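Local coordinates for protein chloramphenicol acetyltransferase (Aliivibrio fischeri, PDB 6PXA) that probably transfers an acetyl group from acetyl-CoA to chloramphenicol, as a member of the hexapeptide-repeat transferase family, and binds taurocholic acid, at residues S31-F36 against K40-Q45; Q14-Q19 against I25-Y30. All coordinates share one frame; numbering follows the deposited sequence.

Interaction 1 of 2, residues S31-F36 against K40-Q45; sequences SYYSGF and KTFEEQ. With TCH (taurocholic acid), chain M.
One side of strand 32-34 lines the taurocholate pocket, and its other side packs on the short helix that begins at Phe42; Tyr33 and Phe42 carry that packing. The Tyr33 ring reaches the helix because its CG stands anti to the backbone N (chi1 175°), and its CD2 atom then lies 3.7 Å from Phe42 CB, at the start of the helix. Phe42 CD1 comes over a face of the tyrosine ring, 3.7 Å from Tyr33 CG. The two ring planes meet obliquely, at 58°, with centroids 5.5 Å apart. Lys40 O sits at the rim of the Tyr33 ring, near its plane.

Strand 32-34 belongs to the left-handed parallel beta-helix built by hexapeptide repeats, and Ile79 of the next coil touches both aromatic side chains. Within 40-45, Thr41 and Glu44 form a capping box: Thr41 N gives a nearly straight bond to Glu44 OE1, meeting the carboxylate from above its plane, while Glu44 N returns a more bent one to Thr41 OG1.

The polar link between the segments is a water. It accepts from Tyr33 OH at 2.6 Å and donates to Gly35 O and to Lys40 O, so it ties the phenol to the backbone on both sides of the turn; the phenol oxygen is also hydrogen-bonded to Gly82 N.

On the pocket side, Tyr32, whose CB leaves the backbone away from the helix, lays one ring face against the bile-acid side chain, with CE2 3.2 Å from C22 of taurocholate. Ser34 CB approaches the ligand's C21 methyl at 3.9 Å, and His93 of the second subunit packs on Tyr32.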
# COMPACT_ATOMS: atom_id res chain seq x y z
N SER B 31 23.67 7.24 -3.69
CA SER B 31 22.30 6.79 -3.54
C SER B 31 22.17 5.82 -2.37
O SER B 31 23.02 4.94 -2.17
CB SER B 31 21.84 6.13 -4.84
OG SER B 31 21.99 7.05 -5.88
N TYR B 32 21.09 5.99 -1.59
CA TYR B 32 20.91 5.26 -0.34
C TYR B 32 19.47 4.79 -0.20
O TYR B 32 18.54 5.37 -0.76
CB TYR B 32 21.25 6.14 0.89
CG TYR B 32 20.23 7.25 1.16
CD1 TYR B 32 20.38 8.51 0.59
CD2 TYR B 32 19.13 7.03 1.98
CE1 TYR B 32 19.46 9.51 0.83
CE2 TYR B 32 18.19 8.03 2.21
CZ TYR B 32 18.37 9.27 1.65
OH TYR B 32 17.46 10.28 1.88
N TYR B 33 19.29 3.76 0.62
CA TYR B 33 17.98 3.26 1.02
C TYR B 33 17.85 3.41 2.53
O TYR B 33 18.70 2.91 3.28
CB TYR B 33 17.81 1.79 0.60
CG TYR B 33 16.54 1.09 1.07
CD1 TYR B 33 15.29 1.61 0.75
CD2 TYR B 33 16.59 -0.10 1.79
CE1 TYR B 33 14.10 0.97 1.16
CE2 TYR B 33 15.39 -0.74 2.21
CZ TYR B 33 14.16 -0.19 1.88
OH TYR B 33 12.96 -0.78 2.27
N SER B 34 16.80 4.09 2.97
CA SER B 34 16.50 4.26 4.40
C SER B 34 15.30 3.37 4.72
O SER B 34 14.15 3.81 4.65
CB SER B 34 16.22 5.72 4.74
OG SER B 34 15.27 6.27 3.85
N GLY B 35 15.58 2.12 5.11
CA GLY B 35 14.56 1.10 5.06
C GLY B 35 14.12 0.59 6.41
O GLY B 35 13.54 -0.50 6.48
N PHE B 36 14.35 1.37 7.48
CA PHE B 36 14.07 0.91 8.84
C PHE B 36 12.66 0.34 8.98
O PHE B 36 12.47 -0.71 9.60
CB PHE B 36 14.25 2.05 9.84
CG PHE B 36 13.83 1.70 11.25
CD1 PHE B 36 14.65 0.94 12.07
CD2 PHE B 36 12.60 2.12 11.75
CE1 PHE B 36 14.26 0.61 13.39
CE2 PHE B 36 12.20 1.78 13.06
CZ PHE B 36 13.04 1.02 13.87
N LYS B 40 14.11 -5.05 6.12
CA LYS B 40 15.06 -5.85 5.36
C LYS B 40 15.91 -4.98 4.44
O LYS B 40 15.62 -3.80 4.22
CB LYS B 40 14.31 -6.93 4.58
CG LYS B 40 13.72 -8.05 5.44
CD LYS B 40 12.69 -8.84 4.64
CE LYS B 40 12.05 -9.97 5.45
NZ LYS B 40 12.95 -11.14 5.57
N THR B 41 16.98 -5.57 3.89
CA THR B 41 17.87 -4.83 3.01
C THR B 41 17.17 -4.47 1.71
O THR B 41 16.17 -5.07 1.30
CB THR B 41 19.11 -5.64 2.62
OG1 THR B 41 18.71 -6.76 1.81
CG2 THR B 41 19.88 -6.15 3.84
N PHE B 42 17.77 -3.49 1.02
CA PHE B 42 17.29 -3.04 -0.27
C PHE B 42 17.10 -4.21 -1.24
O PHE B 42 16.05 -4.32 -1.90
CB PHE B 42 18.29 -2.02 -0.83
CG PHE B 42 17.91 -1.45 -2.17
CD1 PHE B 42 16.90 -0.53 -2.27
CD2 PHE B 42 18.61 -1.81 -3.31
CE1 PHE B 42 16.55 0.01 -3.50
CE2 PHE B 42 18.27 -1.28 -4.55
CZ PHE B 42 17.23 -0.37 -4.64
N GLU B 43 18.09 -5.11 -1.34
CA GLU B 43 18.00 -6.21 -2.30
C GLU B 43 17.03 -7.31 -1.90
O GLU B 43 16.62 -8.09 -2.75
CB GLU B 43 19.38 -6.84 -2.56
CG GLU B 43 20.26 -5.97 -3.42
CD GLU B 43 21.50 -6.72 -3.92
OE1 GLU B 43 22.31 -7.18 -3.08
OE2 GLU B 43 21.65 -6.85 -5.14
N GLU B 44 16.65 -7.40 -0.63
CA GLU B 44 15.72 -8.47 -0.28
C GLU B 44 14.28 -8.00 -0.15
O GLU B 44 13.39 -8.84 -0.15
CB GLU B 44 16.17 -9.19 0.99
CG GLU B 44 16.26 -8.35 2.20
CD GLU B 44 17.09 -9.01 3.28
OE1 GLU B 44 17.08 -8.52 4.42
OE2 GLU B 44 17.76 -10.02 2.98
N GLN B 45 14.03 -6.69 -0.12
CA GLN B 45 12.71 -6.13 0.20
C GLN B 45 12.22 -5.14 -0.84
O GLN B 45 11.04 -5.15 -1.20
CB GLN B 45 12.82 -5.46 1.60
CG GLN B 45 11.55 -4.77 2.09
CD GLN B 45 10.48 -5.76 2.46
OE1 GLN B 45 10.77 -6.90 2.82
NE2 GLN B 45 9.22 -5.34 2.36
C1 TCH M . 15.62 13.45 11.95
C2 TCH M . 16.98 13.70 12.71
C3 TCH M . 17.42 15.18 12.57
O3 TCH M . 18.67 15.33 13.13
C4 TCH M . 17.46 15.68 11.08
C5 TCH M . 16.15 15.37 10.30
C6 TCH M . 16.27 15.80 8.81
C7 TCH M . 17.11 14.80 7.92
O7 TCH M . 18.46 14.94 8.23
C8 TCH M . 16.67 13.33 8.12
C9 TCH M . 16.67 12.97 9.66
C10 TCH M . 15.72 13.88 10.47
C11 TCH M . 16.36 11.47 9.82
C12 TCH M . 17.17 10.58 9.02
O12 TCH M . 18.49 10.50 9.48
C13 TCH M . 17.28 11.07 7.46
C14 TCH M . 17.67 12.36 7.41
C15 TCH M . 17.71 12.68 5.83
C16 TCH M . 18.26 11.46 5.27
C17 TCH M . 18.39 10.46 6.44
C18 TCH M . 15.90 10.87 6.83
C19 TCH M . 14.30 13.75 9.89
O1S TCH M . 26.77 10.32 3.50
C20 TCH M . 18.21 9.10 5.96
C21 TCH M . 18.31 8.00 7.05
C22 TCH M . 19.44 8.87 5.05
C23 TCH M . 20.74 8.78 5.84
C24 TCH M . 21.92 8.60 4.89
N24 TCH M . 22.48 9.76 4.23
O24 TCH M . 22.35 7.53 4.68
C25 TCH M . 23.61 9.61 3.33
C26 TCH M . 24.05 11.02 2.96
S26 TCH M . 25.76 11.00 2.38
O2S TCH M . 25.76 10.04 1.03
O3S TCH M . 26.17 12.56 2.06
O HOH W 1 13.50 -2.18 4.35

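Interaction 2 of 2, residues Q14-Q19 against I25-Y30; sequences QNLKEQ and IEVGDY
Charge pairing at the surface is carried by Lys17 and Asp29, whose side chains run alongside each other and point the same way. The lysine chain is extended beyond CG and passes Val27 O, with CD 3.6 Å from that carbonyl oxygen, before its ammonium meets the aspartate: Lys17 NZ to Asp29 OD1 is 2.9 Å, a hydrogen-bonded salt bridge. The nitrogen arrives on the syn side of OD1, tilted 27° from the carboxylate plane.

Apolar packing lies deeper. Leu16 CB presses against Val27 CG1 at 3.5 Å, both side chains leaving their backbones toward the opposite segment. It is the beta carbon of the leucine, and not its branched end, that makes this touch.

Two waters add further polar bridges. One accepts from Asn15 ND2 and from Tyr30 N, bringing the amide beside the start of the tyrosine, where ND2 is 3.8 Å from Tyr30 CA. The second accepts from Lys17 N and probably donates to Gly28 O at 2.9 Å, joining the two backbones near the closest CA pair, Lys17 and Val27.

A side-chain bond lies within 14-19. Asn15 has CG anti to its own N (chi1 -179°), and its OD1 accepts from Glu18 N at 3.1 Å, almost in line with the C=O bond. The Asx motif occurs where the chain leaves the short strand for residues of helical conformation.

In the fold, the residues just after strand 14-15, which pairs with 32-34, pack on the end of strand 25-27, which pairs with 71-73 in another sheet of the beta-helix. Val27 also packs on Ile73 of that neighbouring strand, and Leu16 continues onto Phe42 of helix 42-46.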
# COMPACT_ATOMS: atom_id res chain seq x y z
N GLN B 14 21.41 3.31 4.14
CA GLN B 14 22.36 2.35 3.59
C GLN B 14 22.83 2.83 2.23
O GLN B 14 22.04 2.89 1.28
CB GLN B 14 21.73 0.96 3.48
CG GLN B 14 22.13 0.00 4.59
CD GLN B 14 23.57 -0.47 4.45
OE1 GLN B 14 24.16 -0.39 3.38
NE2 GLN B 14 24.14 -0.97 5.55
N ASN B 15 24.11 3.13 2.11
CA ASN B 15 24.70 3.41 0.80
C ASN B 15 24.56 2.20 -0.11
O ASN B 15 25.02 1.10 0.23
CB ASN B 15 26.16 3.80 0.98
CG ASN B 15 26.84 4.14 -0.34
OD1 ASN B 15 27.14 3.26 -1.14
ND2 ASN B 15 27.10 5.43 -0.56
N LEU B 16 23.90 2.38 -1.25
CA LEU B 16 23.56 1.23 -2.09
C LEU B 16 24.75 0.72 -2.90
O LEU B 16 24.88 -0.49 -3.10
CB LEU B 16 22.41 1.58 -3.02
CG LEU B 16 21.11 1.78 -2.22
CD1 LEU B 16 19.93 2.16 -3.09
CD2 LEU B 16 20.80 0.52 -1.44
N LYS B 17 25.61 1.61 -3.39
CA LYS B 17 26.69 1.16 -4.27
C LYS B 17 27.67 0.24 -3.55
O LYS B 17 28.20 -0.69 -4.17
CB LYS B 17 27.42 2.37 -4.86
CG LYS B 17 28.53 1.97 -5.82
CD LYS B 17 28.95 3.13 -6.72
CE LYS B 17 30.11 2.73 -7.64
NZ LYS B 17 30.35 3.75 -8.70
N GLU B 18 27.91 0.47 -2.26
CA GLU B 18 28.81 -0.38 -1.49
C GLU B 18 28.16 -1.68 -1.04
O GLU B 18 28.88 -2.59 -0.60
CB GLU B 18 29.34 0.37 -0.25
CG GLU B 18 28.29 0.67 0.82
CD GLU B 18 28.89 1.30 2.08
OE1 GLU B 18 28.22 1.29 3.14
OE2 GLU B 18 30.03 1.81 2.00
N GLN B 19 26.84 -1.80 -1.14
CA GLN B 19 26.13 -2.95 -0.62
C GLN B 19 25.64 -3.91 -1.69
O GLN B 19 25.76 -5.13 -1.52
CB GLN B 19 24.92 -2.50 0.23
CG GLN B 19 24.15 -3.66 0.78
CD GLN B 19 23.02 -3.22 1.69
OE1 GLN B 19 22.12 -2.49 1.27
NE2 GLN B 19 23.07 -3.66 2.94
N ILE B 25 21.61 -5.42 -11.01
CA ILE B 25 21.35 -4.09 -10.49
C ILE B 25 22.60 -3.24 -10.66
O ILE B 25 23.72 -3.71 -10.45
CB ILE B 25 20.93 -4.10 -9.01
CG1 ILE B 25 19.76 -5.03 -8.78
CG2 ILE B 25 20.48 -2.70 -8.61
CD1 ILE B 25 19.32 -5.12 -7.29
N GLU B 26 22.40 -1.99 -11.08
CA GLU B 26 23.45 -0.99 -11.16
C GLU B 26 22.98 0.23 -10.36
O GLU B 26 21.91 0.76 -10.64
CB GLU B 26 23.74 -0.64 -12.62
CG GLU B 26 24.35 0.71 -12.82
CD GLU B 26 24.44 1.08 -14.29
OE1 GLU B 26 24.40 0.16 -15.14
OE2 GLU B 26 24.54 2.29 -14.60
N VAL B 27 23.77 0.65 -9.37
CA VAL B 27 23.42 1.81 -8.55
C VAL B 27 24.62 2.75 -8.48
O VAL B 27 25.74 2.32 -8.21
CB VAL B 27 23.00 1.41 -7.12
CG1 VAL B 27 22.55 2.63 -6.37
CG2 VAL B 27 21.90 0.37 -7.14
N GLY B 28 24.36 4.05 -8.69
CA GLY B 28 25.41 5.05 -8.71
C GLY B 28 25.73 5.64 -7.34
O GLY B 28 25.08 5.37 -6.31
N ASP B 29 26.76 6.49 -7.34
CA ASP B 29 27.34 6.98 -6.09
C ASP B 29 26.31 7.68 -5.21
O ASP B 29 25.43 8.40 -5.70
CB ASP B 29 28.47 7.96 -6.37
CG ASP B 29 29.59 7.37 -7.21
OD1 ASP B 29 29.83 6.16 -7.12
OD2 ASP B 29 30.23 8.14 -7.92
N TYR B 30 26.46 7.47 -3.90
CA TYR B 30 25.77 8.18 -2.81
C TYR B 30 24.31 7.78 -2.65
O TYR B 30 23.76 7.92 -1.56
CB TYR B 30 25.94 9.69 -2.98
CG TYR B 30 27.40 10.11 -2.85
CD1 TYR B 30 28.02 10.13 -1.61
CD2 TYR B 30 28.16 10.42 -3.96
CE1 TYR B 30 29.34 10.47 -1.47
CE2 TYR B 30 29.51 10.78 -3.84
CZ TYR B 30 30.09 10.80 -2.59
OH TYR B 30 31.42 11.14 -2.45
O HOH W 2 28.73 6.25 -2.92
O HOH W 3 25.02 4.30 -3.61

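Interactions 1 and 2 meet at the sheet where strand 14-15 runs antiparallel to 32-34, with probable hydrogen bonds from Leu16 N to Ser31 O and from Gln14 N to Tyr33 O, each 2.9 Å. Their centres lie 10 Å apart, with both segments of interaction 2 coming earlier in the chain than those of interaction 1. Leu16 joins the two apolar groups: its CD2 reaches Phe42 CG at 3.6 Å, extending the apolar packing of interaction 2 to the helix of interaction 1. Both also reach taurocholate, through Tyr32 and Ser34 in 31-36 and through Tyr30 in 25-30.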